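PDB 3DWV: glutathione peroxidase-like protein from Trypanosoma brucei, which probably reduces peroxides with tryparedoxin as electron donor, as a member of the glutathione peroxidase family captured here in its oxidized, disulfide form. Local coordinates for residues V54-C58 and V105-K110; L71-Y75 and I174-I179; F90-P95 and I119-G123. The protein carries 1 engineered substitution. Where two conformers were deposited one is given. Residue numbers count along the deposited sequence, not the author numbering.

Contact 1. Residues V54-C58 and V105-K110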
ATOM      1  N   VAL A  54       1.383   0.944   5.636  1.00  8.33           N
ATOM      2  CA  VAL A  54       1.621   0.151   6.866  1.00 11.04           C
ATOM      3  C   VAL A  54       1.926   1.150   7.965  1.00 10.15           C
ATOM      4  O   VAL A  54       1.936   2.388   7.774  1.00 10.89           O
ATOM      5  CB  VAL A  54       2.731  -0.893   6.646  1.00 11.39           C
ATOM      6  CG1 VAL A  54       2.411  -1.815   5.442  1.00 13.40           C
ATOM      7  CG2 VAL A  54       4.072  -0.219   6.381  1.00 12.73           C
ATOM      8  N   ALA A  55       2.202   0.630   9.126  1.00 13.07           N
ATOM      9  CA  ALA A  55       2.531   1.462  10.286  1.00 14.38           C
ATOM     10  C   ALA A  55       3.314   0.577  11.272  1.00 14.51           C
ATOM     11  O   ALA A  55       3.470  -0.618  10.982  1.00 15.63           O
ATOM     12  CB  ALA A  55       1.283   2.075  10.907  1.00 15.78           C
ATOM     13  N   SER A  56       3.802   1.092  12.378  1.00 13.66           N
ATOM     14  CA  SER A  56       4.535   0.278  13.348  1.00 11.23           C
ATOM     15  C   SER A  56       3.738  -0.934  13.823  1.00 12.19           C
ATOM     16  O   SER A  56       2.488  -0.912  13.812  1.00 13.47           O
ATOM     17  CB  SER A  56       4.842   1.134  14.580  1.00 15.46           C
ATOM     18  OG  SER A  56       5.818   2.110  14.240  1.00 16.74           O
ATOM     19  N   LYS A  57       4.456  -1.958  14.259  1.00 11.17           N
ATOM     20  CA  LYS A  57       3.845  -3.221  14.669  1.00 11.29           C
ATOM     21  C   LYS A  57       3.308  -3.084  16.092  1.00 10.94           C
ATOM     22  O   LYS A  57       4.124  -3.053  17.020  1.00 11.44           O
ATOM     23  CB  LYS A  57       4.845  -4.378  14.578  1.00 12.63           C
ATOM     24  CG  LYS A  57       4.271  -5.687  15.098  1.00 13.26           C
ATOM     25  CD  LYS A  57       5.294  -6.826  15.015  1.00 13.96           C
ATOM     26  CE  LYS A  57       6.512  -6.556  15.882  1.00 12.69           C
ATOM     27  NZ  LYS A  57       7.441  -7.754  15.809  1.00 13.77           N
ATOM     28  N   CYS A  58       1.977  -3.052  16.247  1.00 12.97           N
ATOM     29  CA  CYS A  58       1.431  -3.002  17.590  1.00 17.78           C
ATOM     30  C   CYS A  58       0.901  -4.359  18.053  1.00 16.07           C
ATOM     31  O   CYS A  58       0.719  -4.550  19.246  1.00 17.06           O
ATOM     32  CB  CYS A  58       0.296  -1.971  17.698  1.00 18.37           C
ATOM     33  SG  CYS A  58       0.812  -0.303  17.190  1.00 19.28           S
ATOM     34  N   VAL A 105       3.108   0.145  23.277  1.00 14.79           N
ATOM     35  CA  VAL A 105       4.400  -0.082  22.633  1.00 14.60           C
ATOM     36  C   VAL A 105       4.143  -0.720  21.280  1.00 13.99           C
ATOM     37  O   VAL A 105       3.414  -1.718  21.142  1.00 15.90           O
ATOM     38  CB  VAL A 105       5.299  -0.919  23.554  1.00 15.13           C
ATOM     39  CG1 VAL A 105       6.573  -1.413  22.879  1.00 21.51           C
ATOM     40  CG2 VAL A 105       5.665  -0.085  24.777  1.00 24.53           C
ATOM     41  N   CYS A 106       4.738  -0.097  20.268  1.00 13.13           N
ATOM     42  CA  CYS A 106       4.645  -0.648  18.923  1.00 14.35           C
ATOM     43  C   CYS A 106       6.045  -0.590  18.341  1.00 16.17           C
ATOM     44  O   CYS A 106       6.663   0.463  18.538  1.00 21.89           O
ATOM     45  CB  CYS A 106       3.684   0.154  18.052  1.00 17.21           C
ATOM     46  SG  CYS A 106       2.017   0.270  18.741  1.00 18.19           S
ATOM     47  N   THR A 107       6.511  -1.618  17.666  1.00 14.52           N
ATOM     48  CA  THR A 107       7.909  -1.583  17.232  1.00 16.06           C
ATOM     49  C   THR A 107       8.021  -1.451  15.721  1.00 16.07           C
ATOM     50  O   THR A 107       7.051  -1.461  14.938  1.00 16.44           O
ATOM     51  CB  THR A 107       8.560  -2.874  17.757  1.00 15.99           C
ATOM     52  OG1 THR A 107       7.868  -3.981  17.138  1.00 18.33           O
ATOM     53  CG2 THR A 107       8.415  -3.072  19.246  1.00 17.77           C
ATOM     54  N   LYS A 108       9.257  -1.278  15.251  1.00 15.43           N
ATOM     55  CA  LYS A 108       9.520  -1.073  13.829  1.00 15.27           C
ATOM     56  C   LYS A 108       8.905  -2.168  12.974  1.00 13.07           C
ATOM     57  O   LYS A 108       9.141  -3.339  13.204  1.00 15.35           O
ATOM     58  CB  LYS A 108      11.045  -1.042  13.568  1.00 17.19           C
ATOM     59  CG  LYS A 108      11.330  -0.754  12.107  1.00 17.38           C
ATOM     60  CD  LYS A 108      12.783  -1.001  11.696  1.00 23.40           C
ATOM     61  CE  LYS A 108      13.113  -0.228  10.425  1.00 24.20           C
ATOM     62  NZ  LYS A 108      14.512   0.320  10.372  1.00 33.59           N
ATOM     63  N   PHE A 109       8.121  -1.820  11.976  1.00 16.08           N
ATOM     64  CA  PHE A 109       7.632  -2.726  10.973  1.00 14.41           C
ATOM     65  C   PHE A 109       8.771  -3.409  10.193  1.00 13.96           C
ATOM     66  O   PHE A 109       9.698  -2.683   9.794  1.00 14.58           O
ATOM     67  CB  PHE A 109       6.753  -1.956   9.975  1.00 14.57           C
ATOM     68  CG  PHE A 109       6.111  -2.948   9.010  1.00 13.42           C
ATOM     69  CD1 PHE A 109       5.221  -3.916   9.500  1.00 14.27           C
ATOM     70  CD2 PHE A 109       6.421  -2.945   7.665  1.00 14.47           C
ATOM     71  CE1 PHE A 109       4.641  -4.833   8.648  1.00 13.89           C
ATOM     72  CE2 PHE A 109       5.780  -3.843   6.812  1.00 13.31           C
ATOM     73  CZ  PHE A 109       4.907  -4.790   7.291  1.00 13.12           C
ATOM     74  N   LYS A 110       8.604  -4.724  10.056  1.00 13.98           N
ATOM     75  CA  LYS A 110       9.513  -5.589   9.306  1.00 13.79           C
ATOM     76  C   LYS A 110       8.764  -6.555   8.402  1.00 12.50           C
ATOM     77  O   LYS A 110       7.733  -7.121   8.778  1.00 14.51           O
ATOM     78  CB  LYS A 110      10.387  -6.460  10.237  1.00 16.15           C
ATOM     79  CG  LYS A 110      11.368  -5.698  11.118  1.00 16.47           C
ATOM     80  CD  LYS A 110      12.224  -6.566  12.004  1.00 17.99           C
ATOM     81  CE  LYS A 110      11.629  -7.679  12.809  1.00 19.39           C
ATOM     82  NZ  LYS A 110      10.725  -7.361  13.945  1.00 21.82           N
TER
HETATM   83  O   HOH W   1       9.877  -6.178  16.986  1.00 17.27           O
HETATM   84  O   HOH W   2       8.310  -6.114  13.143  1.00 20.88           O
HETATM   85  O   HOH W   3       1.298  -3.553  21.829  1.00 18.48           O

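Contact 2. Residues L71-Y75 and I174-I179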
ATOM      1  N   LEU A  71       0.694 -13.570  -0.149  1.00 12.68           N
ATOM      2  CA  LEU A  71       0.609 -13.342  -1.600  1.00 12.72           C
ATOM      3  C   LEU A  71       1.986 -13.077  -2.175  1.00 14.63           C
ATOM      4  O   LEU A  71       2.331 -13.606  -3.250  1.00 18.04           O
ATOM      5  CB  LEU A  71      -0.288 -12.153  -1.937  1.00 13.20           C
ATOM      6  CG  LEU A  71      -1.779 -12.335  -1.645  1.00 13.89           C
ATOM      7  CD1 LEU A  71      -2.542 -11.013  -1.618  1.00 12.10           C
ATOM      8  CD2 LEU A  71      -2.362 -13.285  -2.668  1.00 15.67           C
ATOM      9  N   TYR A  72       2.774 -12.263  -1.506  1.00 12.58           N
ATOM     10  CA  TYR A  72       4.154 -12.021  -1.915  1.00 14.26           C
ATOM     11  C   TYR A  72       4.935 -13.299  -2.157  1.00 13.60           C
ATOM     12  O   TYR A  72       5.555 -13.534  -3.208  1.00 16.62           O
ATOM     13  CB  TYR A  72       4.831 -11.186  -0.811  1.00 17.40           C
ATOM     14  CG  TYR A  72       6.249 -10.830  -1.186  1.00 16.64           C
ATOM     15  CD1 TYR A  72       6.522  -9.996  -2.266  1.00 16.75           C
ATOM     16  CD2 TYR A  72       7.301 -11.353  -0.453  1.00 18.43           C
ATOM     17  CE1 TYR A  72       7.815  -9.654  -2.628  1.00 18.29           C
ATOM     18  CE2 TYR A  72       8.609 -11.014  -0.809  1.00 21.22           C
ATOM     19  CZ  TYR A  72       8.851 -10.186  -1.878  1.00 20.73           C
ATOM     20  OH  TYR A  72      10.162  -9.900  -2.176  1.00 24.33           O
ATOM     21  N   ASN A  73       4.934 -14.206  -1.164  1.00 20.62           N
ATOM     22  CA  ASN A  73       5.750 -15.419  -1.270  1.00 19.40           C
ATOM     23  C   ASN A  73       5.167 -16.388  -2.283  1.00 18.18           C
ATOM     24  O   ASN A  73       5.901 -17.100  -2.982  1.00 16.61           O
ATOM     25  CB  ASN A  73       5.881 -16.090   0.108  1.00 18.85           C
ATOM     26  CG  ASN A  73       6.817 -15.338   1.047  1.00 19.97           C
ATOM     27  OD1 ASN A  73       7.800 -14.727   0.588  1.00 24.91           O
ATOM     28  ND2 ASN A  73       6.489 -15.407   2.336  1.00 21.45           N
ATOM     29  N   LYS A  74       3.844 -16.438  -2.394  1.00 15.58           N
ATOM     30  CA  LYS A  74       3.213 -17.304  -3.371  1.00 17.49           C
ATOM     31  C   LYS A  74       3.512 -16.916  -4.806  1.00 17.00           C
ATOM     32  O   LYS A  74       3.657 -17.817  -5.641  1.00 19.18           O
ATOM     33  CB  LYS A  74       1.696 -17.225  -3.153  1.00 19.59           C
ATOM     34  CG  LYS A  74       0.948 -18.171  -4.068  1.00 26.86           C
ATOM     35  CD  LYS A  74      -0.027 -19.022  -3.286  1.00 28.28           C
ATOM     36  CE  LYS A  74      -1.358 -18.319  -3.177  1.00 34.28           C
ATOM     37  NZ  LYS A  74      -2.494 -19.313  -3.152  1.00 38.78           N
ATOM     38  N   TYR A  75       3.554 -15.629  -5.123  1.00 16.22           N
ATOM     39  CA  TYR A  75       3.509 -15.155  -6.497  1.00 14.48           C
ATOM     40  C   TYR A  75       4.731 -14.353  -6.918  1.00 16.90           C
ATOM     41  O   TYR A  75       4.834 -14.035  -8.124  1.00 17.04           O
ATOM     42  CB  TYR A  75       2.242 -14.288  -6.739  1.00 17.10           C
ATOM     43  CG  TYR A  75       0.977 -15.124  -6.616  1.00 14.93           C
ATOM     44  CD1 TYR A  75       0.685 -16.094  -7.589  1.00 15.77           C
ATOM     45  CD2 TYR A  75       0.075 -14.957  -5.562  1.00 13.75           C
ATOM     46  CE1 TYR A  75      -0.474 -16.860  -7.491  1.00 15.31           C
ATOM     47  CE2 TYR A  75      -1.088 -15.742  -5.467  1.00 13.40           C
ATOM     48  CZ  TYR A  75      -1.340 -16.694  -6.438  1.00 16.95           C
ATOM     49  OH  TYR A  75      -2.481 -17.468  -6.346  1.00 20.69           O
ATOM     50  N   ILE A 174      -8.466 -11.569  -3.047  1.00 16.46           N
ATOM     51  CA  ILE A 174      -7.475 -10.788  -3.804  1.00 16.34           C
ATOM     52  C   ILE A 174      -7.051 -11.629  -4.994  1.00 18.11           C
ATOM     53  O   ILE A 174      -6.935 -11.126  -6.106  1.00 16.19           O
ATOM     54  CB  ILE A 174      -6.333 -10.342  -2.869  1.00 16.53           C
ATOM     55  CG1 ILE A 174      -6.770  -9.363  -1.783  1.00 15.47           C
ATOM     56  CG2 ILE A 174      -5.207  -9.715  -3.663  1.00 17.65           C
ATOM     57  CD1 ILE A 174      -5.694  -8.692  -0.952  1.00 19.68           C
ATOM     58  N   GLU A 175      -6.844 -12.922  -4.792  1.00 17.36           N
ATOM     59  CA  GLU A 175      -6.573 -13.846  -5.889  1.00 17.13           C
ATOM     60  C   GLU A 175      -7.603 -13.794  -7.015  1.00 19.88           C
ATOM     61  O   GLU A 175      -7.207 -13.869  -8.195  1.00 21.70           O
ATOM     62  CB  GLU A 175      -6.476 -15.278  -5.309  1.00 19.95           C
ATOM     63  CG  GLU A 175      -5.118 -15.531  -4.675  1.00 19.74           C
ATOM     64  CD  GLU A 175      -4.980 -16.963  -4.194  1.00 20.47           C
ATOM     65  OE1 GLU A 175      -6.009 -17.630  -3.891  1.00 23.85           O
ATOM     66  OE2 GLU A 175      -3.836 -17.447  -4.113  1.00 23.15           O
ATOM     67  N   GLU A 176      -8.902 -13.665  -6.726  1.00 22.11           N
ATOM     68  CA  GLU A 176      -9.915 -13.542  -7.782  0.50 22.19           C
ATOM     69  C   GLU A 176      -9.536 -12.480  -8.822  1.00 22.20           C
ATOM     70  O   GLU A 176      -9.700 -12.672 -10.027  1.00 18.13           O
ATOM     71  CB  GLU A 176     -11.281 -13.186  -7.206  0.50 23.21           C
ATOM     72  CG  GLU A 176     -11.760 -13.962  -6.008  0.50 24.61           C
ATOM     73  CD  GLU A 176     -11.740 -15.464  -6.197  0.50 25.06           C
ATOM     74  OE1 GLU A 176     -10.704 -16.107  -5.899  0.50 29.79           O
ATOM     75  OE2 GLU A 176     -12.762 -16.031  -6.635  0.50 26.83           O
ATOM     76  N   LYS A 177      -9.004 -11.352  -8.345  1.00 16.15           N
ATOM     77  CA  LYS A 177      -8.563 -10.249  -9.188  1.00 16.33           C
ATOM     78  C   LYS A 177      -7.134 -10.435  -9.712  1.00 14.89           C
ATOM     79  O   LYS A 177      -6.808 -10.126 -10.881  1.00 19.03           O
ATOM     80  CB  LYS A 177      -8.583  -8.920  -8.433  1.00 17.08           C
ATOM     81  CG  LYS A 177      -9.874  -8.535  -7.740  1.00 25.44           C
ATOM     82  CD  LYS A 177     -11.087  -8.869  -8.588  1.00 28.90           C
ATOM     83  CE  LYS A 177     -12.360  -8.384  -7.879  1.00 32.64           C
ATOM     84  NZ  LYS A 177     -13.550  -9.038  -8.462  1.00 27.86           N
ATOM     85  N   LEU A 178      -6.221 -10.903  -8.864  1.00 15.12           N
ATOM     86  CA  LEU A 178      -4.803 -10.982  -9.227  1.00 13.39           C
ATOM     87  C   LEU A 178      -4.467 -12.089 -10.222  1.00 15.76           C
ATOM     88  O   LEU A 178      -3.628 -11.896 -11.117  1.00 16.24           O
ATOM     89  CB  LEU A 178      -4.003 -11.183  -7.954  1.00 15.69           C
ATOM     90  CG  LEU A 178      -2.512 -11.481  -8.061  1.00 17.09           C
ATOM     91  CD1 LEU A 178      -1.762 -10.357  -8.753  1.00 13.70           C
ATOM     92  CD2 LEU A 178      -1.929 -11.709  -6.664  1.00 17.21           C
ATOM     93  N   ILE A 179      -5.045 -13.261 -10.085  1.00 16.88           N
ATOM     94  CA  ILE A 179      -4.620 -14.370 -10.980  1.00 15.57           C
ATOM     95  C   ILE A 179      -4.835 -14.073 -12.441  1.00 16.01           C
ATOM     96  O   ILE A 179      -3.934 -14.353 -13.252  1.00 18.18           O
ATOM     97  CB  ILE A 179      -5.371 -15.652 -10.508  1.00 21.10           C
ATOM     98  CG1 ILE A 179      -4.776 -16.174  -9.176  1.00 19.05           C
ATOM     99  CG2 ILE A 179      -5.488 -16.676 -11.615  1.00 23.53           C
ATOM    100  CD1 ILE A 179      -5.601 -17.279  -8.559  1.00 19.82           C
TER

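Contact 3. Residues F90-P95 and I119-G123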
ATOM      1  N   PHE A  90       2.148  11.780  10.885  1.00 12.79           N
ATOM      2  CA  PHE A  90       2.129  13.217  11.155  1.00 13.37           C
ATOM      3  C   PHE A  90       0.785  13.871  10.868  1.00 13.19           C
ATOM      4  O   PHE A  90       0.309  13.734   9.725  1.00 14.26           O
ATOM      5  CB  PHE A  90       3.161  13.912  10.240  1.00 17.31           C
ATOM      6  CG  PHE A  90       3.239  15.398  10.560  1.00 14.84           C
ATOM      7  CD1 PHE A  90       3.644  15.823  11.815  1.00 16.95           C
ATOM      8  CD2 PHE A  90       2.885  16.356   9.626  1.00 15.68           C
ATOM      9  CE1 PHE A  90       3.702  17.170  12.134  1.00 20.18           C
ATOM     10  CE2 PHE A  90       2.967  17.711   9.922  1.00 17.25           C
ATOM     11  CZ  PHE A  90       3.387  18.141  11.179  1.00 17.19           C
ATOM     12  N   GLY A  91       0.188  14.562  11.824  1.00 13.88           N
ATOM     13  CA  GLY A  91      -0.911  15.451  11.491  1.00 19.16           C
ATOM     14  C   GLY A  91      -2.306  15.112  11.952  1.00 23.03           C
ATOM     15  O   GLY A  91      -3.265  15.923  11.832  1.00 23.59           O
ATOM     16  N   GLY A  92      -2.499  13.920  12.515  1.00 19.49           N
ATOM     17  CA  GLY A  92      -3.748  13.552  13.150  1.00 16.81           C
ATOM     18  C   GLY A  92      -4.698  12.799  12.240  1.00 16.20           C
ATOM     19  O   GLY A  92      -5.658  12.163  12.722  1.00 17.92           O
ATOM     20  N   GLN A  93      -4.457  12.806  10.950  1.00 12.85           N
ATOM     21  CA  GLN A  93      -5.412  12.257  10.004  1.00 11.20           C
ATOM     22  C   GLN A  93      -4.909  11.016   9.296  1.00 11.93           C
ATOM     23  O   GLN A  93      -5.557  10.591   8.313  1.00 12.04           O
ATOM     24  CB  GLN A  93      -5.737  13.339   8.957  1.00 12.28           C
ATOM     25  CG  GLN A  93      -4.627  13.523   7.938  1.00 17.71           C
ATOM     26  CD  GLN A  93      -3.319  14.069   8.499  1.00 13.80           C
ATOM     27  OE1 GLN A  93      -3.325  15.048   9.221  1.00 20.61           O
ATOM     28  NE2 GLN A  93      -2.177  13.432   8.242  1.00 14.79           N
ATOM     29  N   GLU A  94      -3.806  10.427   9.777  1.00 10.90           N
ATOM     30  CA  GLU A  94      -3.287   9.214   9.111  1.00 10.99           C
ATOM     31  C   GLU A  94      -4.129   7.987   9.442  1.00  9.42           C
ATOM     32  O   GLU A  94      -4.970   8.007  10.358  1.00 10.64           O
ATOM     33  CB  GLU A  94      -1.814   9.029   9.509  1.00 11.97           C
ATOM     34  CG  GLU A  94      -0.956  10.144   8.885  1.00 12.60           C
ATOM     35  CD  GLU A  94      -0.920  10.044   7.366  1.00 12.97           C
ATOM     36  OE1 GLU A  94      -0.336   9.053   6.837  1.00 12.29           O
ATOM     37  OE2 GLU A  94      -1.460  10.987   6.737  1.00 13.98           O
ATOM     38  N   PRO A  95      -3.983   6.945   8.644  1.00 11.26           N
ATOM     39  CA  PRO A  95      -4.825   5.774   8.820  1.00  9.32           C
ATOM     40  C   PRO A  95      -4.682   5.215  10.228  1.00 10.19           C
ATOM     41  O   PRO A  95      -3.659   5.371  10.863  1.00 12.19           O
ATOM     42  CB  PRO A  95      -4.298   4.758   7.796  1.00 11.59           C
ATOM     43  CG  PRO A  95      -3.631   5.612   6.738  1.00 10.46           C
ATOM     44  CD  PRO A  95      -3.056   6.777   7.480  1.00 11.61           C
ATOM     45  N   ILE A 119       5.756   8.335   4.485  0.50 12.12           N
ATOM     46  CA  ILE A 119       4.999   9.309   3.733  0.50  9.33           C
ATOM     47  C   ILE A 119       3.688   9.676   4.417  0.50  9.66           C
ATOM     48  O   ILE A 119       3.239   8.908   5.275  0.50 10.23           O
ATOM     49  CB  ILE A 119       4.640   8.722   2.353  0.50  8.35           C
ATOM     50  CG1 ILE A 119       3.662   7.541   2.450  0.50  6.46           C
ATOM     51  CG2 ILE A 119       5.865   8.283   1.575  0.50  9.52           C
ATOM     52  CD1 ILE A 119       3.006   7.263   1.103  0.50  7.18           C
ATOM     53  N   ASN A 120       3.073  10.796   4.053  1.00  9.84           N
ATOM     54  CA  ASN A 120       1.683  11.058   4.501  1.00 11.01           C
ATOM     55  C   ASN A 120       0.768  10.368   3.492  1.00 10.66           C
ATOM     56  O   ASN A 120       1.031  10.502   2.268  1.00 11.10           O
ATOM     57  CB  ASN A 120       1.283  12.546   4.600  1.00 12.43           C
ATOM     58  CG  ASN A 120       1.625  13.195   5.932  1.00 11.26           C
ATOM     59  OD1 ASN A 120       2.601  13.957   6.049  1.00 13.99           O
ATOM     60  ND2 ASN A 120       0.810  12.875   6.949  1.00 10.64           N
ATOM     61  N   VAL A 121      -0.253   9.630   3.992  1.00 10.68           N
ATOM     62  CA  VAL A 121      -1.081   9.041   2.926  1.00 12.26           C
ATOM     63  C   VAL A 121      -2.416   9.799   2.897  1.00 12.77           C
ATOM     64  O   VAL A 121      -3.097   9.657   1.879  1.00 12.99           O
ATOM     65  CB  VAL A 121      -1.339   7.564   3.064  1.00 14.48           C
ATOM     66  CG1 VAL A 121      -0.061   6.731   2.931  1.00 18.47           C
ATOM     67  CG2 VAL A 121      -1.957   7.237   4.406  1.00 19.29           C
ATOM     68  N   ASN A 122      -2.709  10.546   3.968  1.00 12.97           N
ATOM     69  CA  ASN A 122      -3.875  11.442   3.955  1.00 10.74           C
ATOM     70  C   ASN A 122      -3.476  12.908   4.218  1.00 11.15           C
ATOM     71  O   ASN A 122      -2.316  13.208   4.529  1.00 12.95           O
ATOM     72  CB  ASN A 122      -4.912  10.989   4.975  1.00 10.06           C
ATOM     73  CG  ASN A 122      -5.467   9.609   4.728  1.00 11.04           C
ATOM     74  OD1 ASN A 122      -5.691   9.224   3.581  1.00 10.33           O
ATOM     75  ND2 ASN A 122      -5.761   8.897   5.827  1.00  9.29           N
ATOM     76  N   GLY A 123      -4.428  13.840   4.095  1.00 11.02           N
ATOM     77  CA  GLY A 123      -4.213  15.222   4.419  1.00 11.38           C
ATOM     78  C   GLY A 123      -3.578  16.054   3.323  1.00 12.84           C
ATOM     79  O   GLY A 123      -3.313  15.570   2.198  1.00 14.04           O
TER

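Contact 1. Residues V54-C58 and V105-K110
Leaving strand 49-54, Val54 still pairs with Phe85 and Ser87, and its side chain lies over one face of the Phe109 ring, with Val54 CG2 3.8 Å from Phe109 CD2. Ala55 O is 3.7 Å from Phe109 CB. Ser56 CB then packs 3.4 Å from Thr107 O. At Lys57 the two loops join as a single antiparallel, hydrogen-bonded bridge: Lys57 N donates to Thr107 O (2.7 Å) and Thr107 N to Lys57 O (2.9 Å). The Lys57 side chain runs over Thr107; one water joins Lys57 NZ to Thr107 OG1, and another, held by Lys110 NZ and Lys108 O, bonds Lys57 NZ only weakly. Lys57 NZ and Lys110 NZ, like charges, are 3.8 Å apart. Cys58, the predicted active-site residue, forms a disulfide, Cys58 SG to Cys106 SG 2.0 Å; Ile101 of helix 100-103 touches both cysteines. A probable peroxidatic cysteine joined to a sequence-distant, probably resolving cysteine is consistent with the oxidized state of an atypical two-cysteine peroxidase on a thioredoxin fold.

Contact 2. Residues L71-Y75 and I174-I179
The last turn of helix 64-75 and a length of helix 171-181 run in broadly the same direction, their local axes inclined at -38° and 12.9 Å apart at closest approach. This is too wide for backbones to meet; the nearest CA atoms, those of Leu71 and Glu175, are 8.4 Å apart, and long side chains bridge the gap. Leu71 inserts between the helices, with Leu71 CD1 3.6 Å from Ile174 CG2 and Leu71 CD2 4.3 Å from Leu178 CD2. One turn on, Tyr75 lays its ring beside Leu178, Tyr75 CD2 to Leu178 CD2 being 4.0 Å, while Tyr75 OH is 3.8 Å from Ile179 CD1. Glu175 reaches across from the other helix with a nearly extended chi2. Its OE2 accepts a hydrogen bond from Tyr75 OH (2.6 Å) at the edge of the ring and forms a salt bridge with Lys74 NZ; the modelled 2.5 Å from Lys74 NZ to Glu175 OE2 is very short, and the position of that oxygen is less certain. Polar groups thus cover a hydrophobic seam that continues into the sheet, where Leu71 touches Leu50, Ile174 touches Tyr52 and Leu178 touches Leu154. Two neighbouring helices packed on one face of a central mixed sheet form one outer layer of the α/β/α sandwich of the thioredoxin fold.

Contact 3. Residues F90-P95 and I119-G123
A single carboxylate organises this loop-loop contact of the thioredoxin-fold peroxidase: Glu94 OE1 accepts from Val121 N at 2.9 Å, and Glu94 OE2 from Asn120 ND2 at 3.0 Å and Asn122 N at 3.1 Å. OE1 also binds Ser87, just beyond strand 81-86, so the buried charge is held from several sides. Gln93 NE2 joins in, donating to Glu94 OE2 (3.0 Å) and to Phe90 O (2.9 Å). That same carbonyl, Phe90 O, takes a bond from Asn120 ND2 at 2.9 Å, tying down the loop through Gly91 and Gly92, whose positive phi values suit glycine. Asn122 ND2 donates to Gln93 O at 3.0 Å and to Ile146, while Asn122 OD1 and Val121 O both meet Lys134 of helix 128-136. Around this polar network the apolar cover is small. Val121 touches Tyr130 of that helix and Pro95 rests on Ile146; between the two segments, Pro95 CD lies 3.3 Å from Val121 CG2.

Contact 1 is a surface contact, whereas contacts 2 and 3 are largely buried, and these two lie on opposite sides of the chain's centre. Only contact 2 joins regular helices; contacts 1 and 3 connect loops, and the loop between helices 100-103 and 128-136 supplies one segment to each. Their centres are 16 Å apart, against 24 Å from contact 1 to contact 2, and none of the three touches another. The chemistry varies accordingly: a covalent bond and a short backbone bridge at the surface redox site, aliphatic and aromatic side chains with a salt bridge and a tyrosine hydrogen bond between the helices, and a buried carboxylate receiving amide donors between the loops.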